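Local coordinates for N-acyl-D-glutamate deacylase (Bordetella bronchiseptica, PDB 3GIP), which catalyses the hydrolysis of N-acyl-D-glutamate to D-glutamate and a carboxylate, very probably with the help of its bound zinc ion, at residues V144-L149 against E202-V207; R213-H218 against E231-I236; R269-G274 against H357-V362; E276-I281 against A409-F414. All coordinates share one frame; numbering follows the deposited sequence.

Contact 1: residues V144-L149 against E202-V207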
loop_
_atom_site.group_PDB
_atom_site.type_symbol
_atom_site.label_atom_id
_atom_site.label_comp_id
_atom_site.label_asym_id
_atom_site.label_seq_id
_atom_site.Cartn_x
_atom_site.Cartn_y
_atom_site.Cartn_z
ATOM N N VAL A 144 12.313 0.906 -3.164
ATOM C CA VAL A 144 13.098 2.122 -3.343
ATOM C C VAL A 144 12.426 2.882 -4.476
ATOM O O VAL A 144 12.104 2.306 -5.517
ATOM C CB VAL A 144 14.572 1.818 -3.704
ATOM C CG1 VAL A 144 14.644 0.924 -4.919
ATOM C CG2 VAL A 144 15.319 3.122 -3.965
ATOM N N GLY A 145 12.197 4.173 -4.267
ATOM C CA GLY A 145 11.530 4.976 -5.275
ATOM C C GLY A 145 12.377 5.461 -6.431
ATOM O O GLY A 145 13.488 5.961 -6.241
ATOM N N HIS A 146 11.845 5.314 -7.639
ATOM C CA HIS A 146 12.526 5.758 -8.849
ATOM C C HIS A 146 12.739 7.272 -8.786
ATOM O O HIS A 146 13.745 7.788 -9.274
ATOM C CB HIS A 146 11.690 5.371 -10.077
ATOM C CG HIS A 146 12.120 6.032 -11.350
ATOM N ND1 HIS A 146 13.404 5.940 -11.846
ATOM C CD2 HIS A 146 11.424 6.777 -12.242
ATOM C CE1 HIS A 146 13.479 6.600 -12.989
ATOM N NE2 HIS A 146 12.290 7.116 -13.252
ATOM N N ALA A 147 11.796 7.990 -8.183
ATOM C CA ALA A 147 11.947 9.434 -8.062
ATOM C C ALA A 147 13.181 9.708 -7.207
ATOM O O ALA A 147 13.992 10.578 -7.534
ATOM C CB ALA A 147 10.707 10.047 -7.423
ATOM N N ASN A 148 13.320 8.960 -6.115
ATOM C CA ASN A 148 14.469 9.114 -5.224
ATOM C C ASN A 148 15.755 8.854 -5.995
ATOM O O ASN A 148 16.731 9.598 -5.861
ATOM C CB ASN A 148 14.389 8.129 -4.055
ATOM C CG ASN A 148 13.369 8.535 -3.018
ATOM O OD1 ASN A 148 13.720 8.925 -1.904
ATOM N ND2 ASN A 148 12.095 8.445 -3.376
ATOM N N LEU A 149 15.754 7.794 -6.799
ATOM C CA LEU A 149 16.938 7.446 -7.576
ATOM C C LEU A 149 17.339 8.591 -8.491
ATOM O O LEU A 149 18.509 8.975 -8.528
ATOM C CB LEU A 149 16.690 6.175 -8.395
ATOM C CG LEU A 149 16.426 4.916 -7.561
ATOM C CD1 LEU A 149 16.185 3.740 -8.492
ATOM C CD2 LEU A 149 17.609 4.630 -6.643
ATOM N N GLU A 202 13.855 0.068 -18.071
ATOM C CA GLU A 202 14.258 -1.307 -18.344
ATOM C C GLU A 202 15.571 -1.619 -17.637
ATOM O O GLU A 202 15.769 -2.727 -17.144
ATOM C CB GLU A 202 14.408 -1.525 -19.852
ATOM C CG GLU A 202 13.116 -1.311 -20.622
ATOM C CD GLU A 202 13.302 -1.409 -22.122
ATOM O OE1 GLU A 202 14.362 -0.968 -22.618
ATOM O OE2 GLU A 202 12.383 -1.911 -22.804
ATOM N N GLY A 203 16.468 -0.635 -17.594
ATOM C CA GLY A 203 17.741 -0.835 -16.926
ATOM C C GLY A 203 17.536 -1.190 -15.466
ATOM O O GLY A 203 18.162 -2.113 -14.945
ATOM N N LEU A 204 16.645 -0.459 -14.800
ATOM C CA LEU A 204 16.362 -0.718 -13.395
ATOM C C LEU A 204 15.653 -2.062 -13.251
ATOM O O LEU A 204 15.918 -2.821 -12.314
ATOM C CB LEU A 204 15.492 0.405 -12.822
ATOM C CG LEU A 204 16.189 1.771 -12.787
ATOM C CD1 LEU A 204 15.199 2.862 -12.404
ATOM C CD2 LEU A 204 17.342 1.723 -11.794
ATOM N N ALA A 205 14.760 -2.354 -14.189
ATOM C CA ALA A 205 14.015 -3.609 -14.173
ATOM C C ALA A 205 14.942 -4.819 -14.303
ATOM O O ALA A 205 14.696 -5.865 -13.701
ATOM C CB ALA A 205 12.974 -3.613 -15.294
ATOM N N ARG A 206 16.009 -4.680 -15.089
ATOM C CA ARG A 206 16.955 -5.780 -15.259
ATOM C C ARG A 206 17.654 -6.067 -13.934
ATOM O O ARG A 206 17.897 -7.224 -13.582
ATOM C CB ARG A 206 18.002 -5.447 -16.327
ATOM C CG ARG A 206 17.479 -5.433 -17.755
ATOM C CD ARG A 206 18.626 -5.567 -18.757
ATOM N NE ARG A 206 19.596 -4.477 -18.651
ATOM C CZ ARG A 206 19.408 -3.254 -19.135
ATOM N NH1 ARG A 206 18.282 -2.953 -19.766
ATOM N NH2 ARG A 206 20.347 -2.328 -18.986
ATOM N N VAL A 207 17.985 -5.006 -13.205
ATOM C CA VAL A 207 18.641 -5.148 -11.914
ATOM C C VAL A 207 17.706 -5.856 -10.934
ATOM O O VAL A 207 18.127 -6.737 -10.185
ATOM C CB VAL A 207 19.035 -3.768 -11.336
ATOM C CG1 VAL A 207 19.607 -3.927 -9.935
ATOM C CG2 VAL A 207 20.051 -3.097 -12.253
#

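Contact 2: residues R213-H218 against E231-I236. With ZN (zinc ion), chain F.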
loop_
_atom_site.group_PDB
_atom_site.type_symbol
_atom_site.label_atom_id
_atom_site.label_comp_id
_atom_site.label_asym_id
_atom_site.label_seq_id
_atom_site.Cartn_x
_atom_site.Cartn_y
_atom_site.Cartn_z
ATOM N N ARG A 213 13.339 -9.450 -7.780
ATOM C CA ARG A 213 12.690 -8.382 -7.032
ATOM C C ARG A 213 11.632 -7.732 -7.917
ATOM O O ARG A 213 11.570 -7.993 -9.117
ATOM C CB ARG A 213 13.726 -7.357 -6.558
ATOM C CG ARG A 213 14.786 -7.950 -5.625
ATOM C CD ARG A 213 14.175 -8.574 -4.371
ATOM N NE ARG A 213 15.142 -9.407 -3.655
ATOM C CZ ARG A 213 16.122 -8.941 -2.886
ATOM N NH1 ARG A 213 16.279 -7.638 -2.710
ATOM N NH2 ARG A 213 16.964 -9.790 -2.308
ATOM N N LEU A 214 10.809 -6.874 -7.329
ATOM C CA LEU A 214 9.706 -6.250 -8.054
ATOM C C LEU A 214 9.850 -4.853 -8.630
ATOM O O LEU A 214 10.723 -4.072 -8.248
ATOM C CB LEU A 214 8.474 -6.202 -7.148
ATOM C CG LEU A 214 7.766 -7.469 -6.690
ATOM C CD1 LEU A 214 6.948 -7.153 -5.451
ATOM C CD2 LEU A 214 6.872 -7.991 -7.804
ATOM N N HIS A 215 8.954 -4.568 -9.569
ATOM C CA HIS A 215 8.811 -3.244 -10.144
ATOM C C HIS A 215 7.334 -2.983 -9.894
ATOM O O HIS A 215 6.487 -3.646 -10.499
ATOM C CB HIS A 215 9.013 -3.183 -11.657
ATOM C CG HIS A 215 8.579 -1.873 -12.250
ATOM N ND1 HIS A 215 8.165 -1.739 -13.557
ATOM C CD2 HIS A 215 8.477 -0.640 -11.697
ATOM C CE1 HIS A 215 7.824 -0.482 -13.785
ATOM N NE2 HIS A 215 8.004 0.207 -12.671
ATOM N N THR A 216 7.019 -2.072 -8.980
ATOM C CA THR A 216 5.621 -1.730 -8.724
ATOM C C THR A 216 5.466 -0.380 -9.408
ATOM O O THR A 216 6.406 0.422 -9.429
ATOM C CB THR A 216 5.306 -1.620 -7.218
ATOM O OG1 THR A 216 6.010 -0.510 -6.651
ATOM C CG2 THR A 216 5.709 -2.901 -6.501
ATOM N N SER A 217 4.295 -0.105 -9.970
ATOM C CA SER A 217 4.149 1.145 -10.687
ATOM C C SER A 217 2.849 1.918 -10.619
ATOM O O SER A 217 1.759 1.359 -10.766
ATOM C CB SER A 217 4.477 0.909 -12.170
ATOM O OG SER A 217 4.327 2.097 -12.938
ATOM N N HIS A 218 2.989 3.215 -10.367
ATOM C CA HIS A 218 1.864 4.127 -10.413
ATOM C C HIS A 218 2.129 4.524 -11.862
ATOM O O HIS A 218 3.071 5.272 -12.154
ATOM C CB HIS A 218 2.066 5.311 -9.462
ATOM C CG HIS A 218 1.050 6.398 -9.634
ATOM N ND1 HIS A 218 0.451 7.039 -8.567
ATOM C CD2 HIS A 218 0.547 6.977 -10.751
ATOM C CE1 HIS A 218 -0.377 7.963 -9.023
ATOM N NE2 HIS A 218 -0.337 7.946 -10.344
ATOM N N GLU A 231 0.184 -0.866 -20.865
ATOM C CA GLU A 231 1.002 -1.520 -21.882
ATOM C C GLU A 231 2.476 -1.160 -21.692
ATOM O O GLU A 231 3.355 -2.002 -21.868
ATOM C CB GLU A 231 0.533 -1.098 -23.281
ATOM C CG GLU A 231 1.461 -1.483 -24.442
ATOM C CD GLU A 231 1.723 -2.978 -24.548
ATOM O OE1 GLU A 231 0.929 -3.775 -24.002
ATOM O OE2 GLU A 231 2.727 -3.357 -25.198
ATOM N N GLU A 232 2.738 0.089 -21.319
ATOM C CA GLU A 232 4.109 0.547 -21.115
ATOM C C GLU A 232 4.844 -0.249 -20.038
ATOM O O GLU A 232 5.989 -0.661 -20.238
ATOM C CB GLU A 232 4.127 2.039 -20.753
ATOM C CG GLU A 232 5.497 2.551 -20.310
ATOM C CD GLU A 232 5.528 4.049 -20.079
ATOM O OE1 GLU A 232 4.475 4.625 -19.740
ATOM O OE2 GLU A 232 6.615 4.654 -20.223
ATOM N N VAL A 233 4.198 -0.469 -18.898
ATOM C CA VAL A 233 4.853 -1.215 -17.832
ATOM C C VAL A 233 4.858 -2.719 -18.095
ATOM O O VAL A 233 5.728 -3.435 -17.599
ATOM C CB VAL A 233 4.225 -0.917 -16.445
ATOM C CG1 VAL A 233 4.408 0.555 -16.107
ATOM C CG2 VAL A 233 2.755 -1.293 -16.430
ATOM N N LEU A 234 3.897 -3.206 -18.876
ATOM C CA LEU A 234 3.876 -4.632 -19.190
ATOM C C LEU A 234 4.999 -4.931 -20.180
ATOM O O LEU A 234 5.616 -5.993 -20.127
ATOM C CB LEU A 234 2.527 -5.048 -19.788
ATOM C CG LEU A 234 1.351 -5.096 -18.809
ATOM C CD1 LEU A 234 0.110 -5.588 -19.541
ATOM C CD2 LEU A 234 1.676 -6.020 -17.642
ATOM N N ALA A 235 5.267 -3.981 -21.071
ATOM C CA ALA A 235 6.327 -4.145 -22.061
ATOM C C ALA A 235 7.664 -4.279 -21.343
ATOM O O ALA A 235 8.529 -5.053 -21.754
ATOM C CB ALA A 235 6.353 -2.951 -23.005
ATOM N N ILE A 236 7.832 -3.517 -20.270
ATOM C CA ILE A 236 9.058 -3.570 -19.484
ATOM C C ILE A 236 9.169 -4.946 -18.837
ATOM O O ILE A 236 10.245 -5.538 -18.792
ATOM C CB ILE A 236 9.055 -2.488 -18.383
ATOM C CG1 ILE A 236 9.111 -1.101 -19.027
ATOM C CG2 ILE A 236 10.228 -2.695 -17.435
ATOM C CD1 ILE A 236 8.906 0.033 -18.055
HETATM ZN ZN ZN F . 0.312 6.321 -6.696
HETATM O O HOH W 1 7.456 -3.801 -15.373
#

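Contact 3: residues R269-G274 against H357-V362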
loop_
_atom_site.group_PDB
_atom_site.type_symbol
_atom_site.label_atom_id
_atom_site.label_comp_id
_atom_site.label_asym_id
_atom_site.label_seq_id
_atom_site.Cartn_x
_atom_site.Cartn_y
_atom_site.Cartn_z
ATOM N N ARG A 269 -2.781 -11.401 -20.751
ATOM C CA ARG A 269 -1.927 -11.883 -21.832
ATOM C C ARG A 269 -0.479 -11.966 -21.361
ATOM O O ARG A 269 0.254 -12.884 -21.734
ATOM C CB ARG A 269 -2.023 -10.968 -23.058
ATOM C CG ARG A 269 -3.349 -11.069 -23.806
ATOM C CD ARG A 269 -3.263 -10.431 -25.193
ATOM N NE ARG A 269 -3.171 -8.972 -25.150
ATOM C CZ ARG A 269 -4.193 -8.160 -24.890
ATOM N NH1 ARG A 269 -5.396 -8.661 -24.645
ATOM N NH2 ARG A 269 -4.013 -6.846 -24.883
ATOM N N ALA A 270 -0.074 -11.011 -20.531
ATOM C CA ALA A 270 1.290 -10.984 -20.017
ATOM C C ALA A 270 1.570 -12.121 -19.038
ATOM O O ALA A 270 2.623 -12.759 -19.107
ATOM C CB ALA A 270 1.572 -9.644 -19.347
ATOM N N ARG A 271 0.636 -12.380 -18.125
ATOM C CA ARG A 271 0.850 -13.440 -17.147
ATOM C C ARG A 271 0.714 -14.827 -17.765
ATOM O O ARG A 271 1.274 -15.795 -17.254
ATOM C CB ARG A 271 -0.084 -13.263 -15.932
ATOM C CG ARG A 271 -1.577 -13.444 -16.159
ATOM C CD ARG A 271 -2.348 -12.732 -15.038
ATOM N NE ARG A 271 -3.770 -13.074 -14.995
ATOM C CZ ARG A 271 -4.271 -14.116 -14.339
ATOM N NH1 ARG A 271 -3.467 -14.929 -13.658
ATOM N NH2 ARG A 271 -5.583 -14.342 -14.359
ATOM N N GLU A 272 -0.017 -14.918 -18.872
ATOM C CA GLU A 272 -0.176 -16.188 -19.574
ATOM C C GLU A 272 1.174 -16.536 -20.193
ATOM O O GLU A 272 1.532 -17.709 -20.317
ATOM C CB GLU A 272 -1.228 -16.061 -20.681
ATOM C CG GLU A 272 -2.665 -16.088 -20.189
ATOM C CD GLU A 272 -3.652 -15.606 -21.236
ATOM O OE1 GLU A 272 -3.312 -15.622 -22.440
ATOM O OE2 GLU A 272 -4.775 -15.217 -20.857
ATOM N N GLN A 273 1.917 -15.498 -20.569
ATOM C CA GLN A 273 3.231 -15.646 -21.187
ATOM C C GLN A 273 4.340 -15.936 -20.179
ATOM O O GLN A 273 5.494 -16.125 -20.563
ATOM C CB GLN A 273 3.584 -14.383 -21.976
ATOM C CG GLN A 273 2.649 -14.081 -23.134
ATOM C CD GLN A 273 2.938 -12.736 -23.780
ATOM O OE1 GLN A 273 2.807 -11.687 -23.145
ATOM N NE2 GLN A 273 3.338 -12.761 -25.046
ATOM N N GLY A 274 4.000 -15.956 -18.893
ATOM C CA GLY A 274 4.999 -16.246 -17.881
ATOM C C GLY A 274 5.491 -15.072 -17.054
ATOM O O GLY A 274 6.262 -15.262 -16.114
ATOM N N HIS A 357 -10.366 -9.422 -10.092
ATOM C CA HIS A 357 -9.311 -10.054 -10.874
ATOM C C HIS A 357 -8.499 -10.954 -9.942
ATOM O O HIS A 357 -8.157 -10.555 -8.830
ATOM C CB HIS A 357 -8.409 -9.003 -11.521
ATOM C CG HIS A 357 -7.384 -9.585 -12.442
ATOM N ND1 HIS A 357 -6.251 -10.225 -11.983
ATOM C CD2 HIS A 357 -7.357 -9.693 -13.792
ATOM C CE1 HIS A 357 -5.573 -10.704 -13.010
ATOM N NE2 HIS A 357 -6.224 -10.397 -14.119
ATOM N N PRO A 358 -8.179 -12.180 -10.389
ATOM C CA PRO A 358 -7.417 -13.150 -9.596
ATOM C C PRO A 358 -6.106 -12.675 -8.974
ATOM O O PRO A 358 -5.678 -13.208 -7.948
ATOM C CB PRO A 358 -7.196 -14.302 -10.579
ATOM C CG PRO A 358 -8.413 -14.240 -11.450
ATOM C CD PRO A 358 -8.539 -12.751 -11.701
ATOM N N CYS A 359 -5.462 -11.683 -9.582
ATOM C CA CYS A 359 -4.192 -11.205 -9.045
ATOM C C CYS A 359 -4.296 -9.863 -8.341
ATOM O O CYS A 359 -3.285 -9.191 -8.130
ATOM C CB CYS A 359 -3.153 -11.109 -10.161
ATOM S SG CYS A 359 -2.823 -12.694 -10.968
ATOM N N CYS A 360 -5.508 -9.471 -7.961
ATOM C CA CYS A 360 -5.683 -8.187 -7.298
ATOM C C CYS A 360 -5.604 -8.264 -5.780
ATOM O O CYS A 360 -6.368 -8.976 -5.131
ATOM C CB CYS A 360 -7.017 -7.541 -7.699
ATOM S SG CYS A 360 -7.092 -5.781 -7.278
ATOM N N MET A 361 -4.664 -7.513 -5.223
ATOM C CA MET A 361 -4.469 -7.445 -3.782
ATOM C C MET A 361 -5.117 -6.148 -3.298
ATOM O O MET A 361 -5.671 -5.388 -4.099
ATOM C CB MET A 361 -2.971 -7.419 -3.472
ATOM C CG MET A 361 -2.201 -8.562 -4.109
ATOM S SD MET A 361 -0.407 -8.360 -3.998
ATOM C CE MET A 361 -0.129 -7.172 -5.290
ATOM N N VAL A 362 -5.047 -5.893 -1.996
ATOM C CA VAL A 362 -5.611 -4.671 -1.433
ATOM C C VAL A 362 -4.481 -3.754 -0.966
ATOM O O VAL A 362 -3.583 -4.181 -0.231
ATOM C CB VAL A 362 -6.541 -4.976 -0.234
ATOM C CG1 VAL A 362 -7.137 -3.681 0.319
ATOM C CG2 VAL A 362 -7.643 -5.929 -0.668
#

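Contact 4: residues E276-I281 against A409-F414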
loop_
_atom_site.group_PDB
_atom_site.type_symbol
_atom_site.label_atom_id
_atom_site.label_comp_id
_atom_site.label_asym_id
_atom_site.label_seq_id
_atom_site.Cartn_x
_atom_site.Cartn_y
_atom_site.Cartn_z
ATOM N N GLU A 276 5.305 -12.430 -14.224
ATOM C CA GLU A 276 4.563 -12.360 -12.974
ATOM C C GLU A 276 3.979 -10.966 -12.858
ATOM O O GLU A 276 4.706 -9.996 -12.655
ATOM C CB GLU A 276 5.465 -12.641 -11.767
ATOM C CG GLU A 276 5.899 -14.092 -11.642
ATOM C CD GLU A 276 6.479 -14.413 -10.275
ATOM O OE1 GLU A 276 6.907 -15.566 -10.067
ATOM O OE2 GLU A 276 6.503 -13.514 -9.405
ATOM N N VAL A 277 2.664 -10.861 -13.008
ATOM C CA VAL A 277 2.011 -9.568 -12.911
ATOM C C VAL A 277 0.855 -9.621 -11.927
ATOM O O VAL A 277 0.062 -10.566 -11.926
ATOM C CB VAL A 277 1.480 -9.094 -14.288
ATOM C CG1 VAL A 277 0.441 -10.065 -14.813
ATOM C CG2 VAL A 277 0.898 -7.692 -14.168
ATOM N N ALA A 278 0.784 -8.613 -11.070
ATOM C CA ALA A 278 -0.288 -8.515 -10.093
ATOM C C ALA A 278 -0.721 -7.058 -10.035
ATOM O O ALA A 278 -0.180 -6.213 -10.747
ATOM C CB ALA A 278 0.190 -8.989 -8.722
ATOM N N LEU A 279 -1.707 -6.763 -9.200
ATOM C CA LEU A 279 -2.192 -5.398 -9.070
ATOM C C LEU A 279 -2.864 -5.234 -7.721
ATOM O O LEU A 279 -2.986 -6.190 -6.956
ATOM C CB LEU A 279 -3.201 -5.078 -10.182
ATOM C CG LEU A 279 -4.487 -5.919 -10.223
ATOM C CD1 LEU A 279 -5.584 -5.125 -10.918
ATOM C CD2 LEU A 279 -4.258 -7.237 -10.946
ATOM N N ASP A 280 -3.285 -4.012 -7.422
ATOM C CA ASP A 280 -3.979 -3.762 -6.173
ATOM C C ASP A 280 -4.913 -2.574 -6.311
ATOM O O ASP A 280 -4.769 -1.752 -7.222
ATOM C CB ASP A 280 -2.982 -3.557 -5.011
ATOM C CG ASP A 280 -1.950 -2.470 -5.286
ATOM O OD1 ASP A 280 -2.300 -1.271 -5.256
ATOM O OD2 ASP A 280 -0.774 -2.822 -5.531
ATOM N N ILE A 281 -5.898 -2.517 -5.423
ATOM C CA ILE A 281 -6.861 -1.424 -5.404
ATOM C C ILE A 281 -7.249 -1.096 -3.971
ATOM O O ILE A 281 -6.962 -1.858 -3.043
ATOM C CB ILE A 281 -8.194 -1.790 -6.143
ATOM C CG1 ILE A 281 -8.871 -2.998 -5.478
ATOM C CG2 ILE A 281 -7.937 -2.068 -7.604
ATOM C CD1 ILE A 281 -9.837 -2.657 -4.336
ATOM N N ALA A 409 2.008 -12.099 0.105
ATOM C CA ALA A 409 3.225 -12.793 0.525
ATOM C C ALA A 409 3.897 -13.455 -0.674
ATOM O O ALA A 409 5.125 -13.461 -0.788
ATOM C CB ALA A 409 2.895 -13.835 1.594
ATOM N N ARG A 410 3.086 -14.007 -1.571
ATOM C CA ARG A 410 3.597 -14.666 -2.773
ATOM C C ARG A 410 4.194 -13.661 -3.755
ATOM O O ARG A 410 5.261 -13.889 -4.320
ATOM C CB ARG A 410 2.471 -15.442 -3.460
ATOM C CG ARG A 410 2.788 -15.900 -4.878
ATOM C CD ARG A 410 3.918 -16.921 -4.916
ATOM N NE ARG A 410 4.191 -17.361 -6.283
ATOM C CZ ARG A 410 4.858 -16.644 -7.186
ATOM N NH1 ARG A 410 5.332 -15.445 -6.873
ATOM N NH2 ARG A 410 5.038 -17.123 -8.410
ATOM N N VAL A 411 3.499 -12.547 -3.948
ATOM C CA VAL A 411 3.945 -11.515 -4.874
ATOM C C VAL A 411 5.210 -10.801 -4.404
ATOM O O VAL A 411 6.124 -10.562 -5.194
ATOM C CB VAL A 411 2.822 -10.468 -5.097
ATOM C CG1 VAL A 411 3.338 -9.292 -5.906
ATOM C CG2 VAL A 411 1.644 -11.123 -5.820
ATOM N N PHE A 412 5.262 -10.480 -3.115
ATOM C CA PHE A 412 6.396 -9.759 -2.548
ATOM C C PHE A 412 7.504 -10.629 -1.968
ATOM O O PHE A 412 8.543 -10.116 -1.553
ATOM C CB PHE A 412 5.886 -8.766 -1.504
ATOM C CG PHE A 412 5.185 -7.586 -2.106
ATOM C CD1 PHE A 412 5.901 -6.447 -2.463
ATOM C CD2 PHE A 412 3.823 -7.637 -2.391
ATOM C CE1 PHE A 412 5.274 -5.378 -3.101
ATOM C CE2 PHE A 412 3.185 -6.571 -3.030
ATOM C CZ PHE A 412 3.915 -5.440 -3.387
ATOM N N GLY A 413 7.284 -11.938 -1.938
ATOM C CA GLY A 413 8.303 -12.847 -1.439
ATOM C C GLY A 413 8.474 -12.935 0.063
ATOM O O GLY A 413 9.594 -13.102 0.552
ATOM N N PHE A 414 7.378 -12.831 0.805
ATOM C CA PHE A 414 7.451 -12.914 2.256
ATOM C C PHE A 414 7.354 -14.351 2.733
ATOM O O PHE A 414 6.272 -14.940 2.757
ATOM C CB PHE A 414 6.339 -12.096 2.913
ATOM C CG PHE A 414 6.372 -10.641 2.567
ATOM C CD1 PHE A 414 7.582 -9.968 2.431
ATOM C CD2 PHE A 414 5.190 -9.931 2.398
ATOM C CE1 PHE A 414 7.613 -8.614 2.133
ATOM C CE2 PHE A 414 5.213 -8.573 2.100
ATOM C CZ PHE A 414 6.429 -7.914 1.966
HETATM O O HOH W 2 5.625 -11.171 -8.042
#

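Contact 1: residues V144-L149 against E202-V207
At the C-terminal end of strand 139-145 of the amidohydrolase TIM barrel, Leu204 of the outer helix 198-210 packs against His146 and Leu149, which sit where that strand turns straight into helix 146-153. Gly145 takes the N-cap position of that short helix: its O accepts the first-turn bond from Leu149 N at 3.0 Å, and its own N is held by Ser98 OG. The two backbones stay well apart, the nearest CA atoms being those of His146 and Leu204 at 8.8 Å, and the side chains bridge the distance. The ends of Leu149 and Leu204 meet head on. Leu149 offers one branch, CD1, which lies 4.0 Å from Leu204 CD2; the same Leu149 CD1 is 4.1 Å from Leu204 CD1, so it rests against both methyls of the opposing fork. Leu204 stretches outward with CG opposite its carbonyl carbon (chi1 -65°), and this brings its CD1 to the imidazole of His146 as well, the two side chains crossing at about a right angle. The His146 side chain also touches Thr186 and Ala196, and it lies about 12 Å from the zinc ion. Around the same spot Leu204 touches Leu173, Gln170 and Phe184, while Leu149 leans on Met172 of helix 163-179. All three touching residues are buried, yet no hydrogen bond or salt bridge runs between the segments. Cohesion here therefore comes from van der Waals contact and the exclusion of water, so this contact adds a fit of shapes rather than directional bonding between the two segments.

Contact 2: residues R213-H218 against E231-I236
This is strand and helix of one beta-alpha-beta unit of the TIM barrel, 214-218 followed by 226-240 and then strand 243-246, with His215 and Ser217 turned onto Val233 and Ile236. The axes of strand 214-218 and of the helical segment 231-236 run antiparallel at 170°, 10.2 Å apart, the usual packing of a barrel helix on its strand. Val233 carries most of the helix side: its CG1 lies 3.5 Å from Ser217 OG and also reaches the His215 ring, where it comes to 4.3 Å from CE1. Ile236 CD1 approaches the same ring carbon, CE1 of His215. The polar ends look elsewhere. Ser217 OG and His215 NE2 both bond to Thr186 OG1 on the neighbouring strand, and Phe184 stacks on the imidazole. At the other ring nitrogen a water sits in the ring plane, 2.8 Å from His215 ND1, and gives a hydrogen to Val233 O, so a single solvent molecule ties ring to helix backbone. Strand alternation sends the next residue, His218, the other way, into the metal site shared with Cys95 and His248, where His218 ND1 binds the zinc ion at 2.0 Å.

Contact 3: residues R269-G274 against H357-V362
Helix 260-272 ends in a Schellman motif, with Gly274 at a phi of 106°, and its last turn faces the type I turn from His357 to Cys360, the nearest CA atoms being those of Arg271 and Cys359 at 9.8 Å. One long side chain spans this distance. Arg271 leaves the helix with CG between its backbone N and carbonyl carbon (chi1 67°) and then runs extended to NE, laying the guanidinium against the turn. Over one face of that group come two atoms: Cys359 SG, 3.6 Å from Arg271 NH1, and His357 CE1, 3.6 Å from Arg271 NE. The imidazole thus presents its edge to the guanidinium face, the two planes standing 68° apart. Pro358 completes the touch from an oblique angle, its CG 4.1 Å from Arg271 NH2. No hydrogen bond links the segments directly. The polar tie goes through Asp268, whose OD1 makes a salt bridge with Arg271 NE and also bonds to His357 NE2. The other ring nitrogen is occupied too: Cys360 N to His357 O, 3.0 Å, closes the turn, and within it Cys359 N donates to His357 ND1 at 2.9 Å. With both ring nitrogens engaged, the rotation of the imidazole is set, and the pairing is consistent with a proton on NE2. Arg271 also touches Val277 of strand 277-281, and His357 and Cys360 touch Leu279 of the same strand. Backbone bonds between Leu279 and both Cys359 and Met361 place strand 360-362 beside it, while Met361 packs against helix 406-412.

Contact 4: residues E276-I281 against A409-F414
Glu276, just before barrel strand 277-281, and Ala278 within it meet Arg410 and Val411 of helix 406-412, which lies across the end of the TIM barrel where the parallel strands begin. The charged part is a salt bridge at the exposed margin. Arg410 NH2 donates to Glu276 OE1 at 2.9 Å, and a weak second bond runs from Arg410 NH1 to Glu276 OE2 at 3.4 Å. Though both oxygens are used, the groups are not coplanar: their planes stand 56° apart. The carboxylate comes in at the edge of the guanidinium, whereas Arg410 NH2 meets Glu276 OE1 from 64° above the carboxylate plane. Glu276 reaches out extended beyond CG, and Arg410, bent at chi2 (65°), swings its end back to cross it at about a right angle. The apolar part is small and deeper in: Ala278 CB lies 3.9 Å from Val411 CG2. The methyl and the valine also touch Met361 on the adjoining strand, and Val411 reaches Val245 on the other neighbour, so the helix rests on several strands at once. A backbone turn finishes the helix, with Gly413 at positive phi and Phe414 N bonded to Ala409 O at 2.8 Å. Solvent supplies the last link: one water donates both ways, to Glu276 OE2 at 2.8 Å and to Val411 O at 3.0 Å.

Following the chain from the N terminus, contact 1 comes first, closing the loop from 144-149 to 202-207 and joining a strand-end helix to an outer helix. Contact 2 follows in series, a short loop tying a strand to its own helix, and touches contact 1 where Ala205 meets Ile236. Contacts 3 and 4 are longer and cross: segment 269-274 opens, 276-281 opens, 357-362 closes the first and 409-414 closes the second. Strand 360-362 of contact 3 pairs with strand 277-281 of contact 4. Contact 2 touches both, Leu234 packing on Ala270 and Leu214 on Phe412. Contact 3 ties a helix end to the turn before a strand, contact 4 a strand to helix 406-412 at the barrel's N-terminal end.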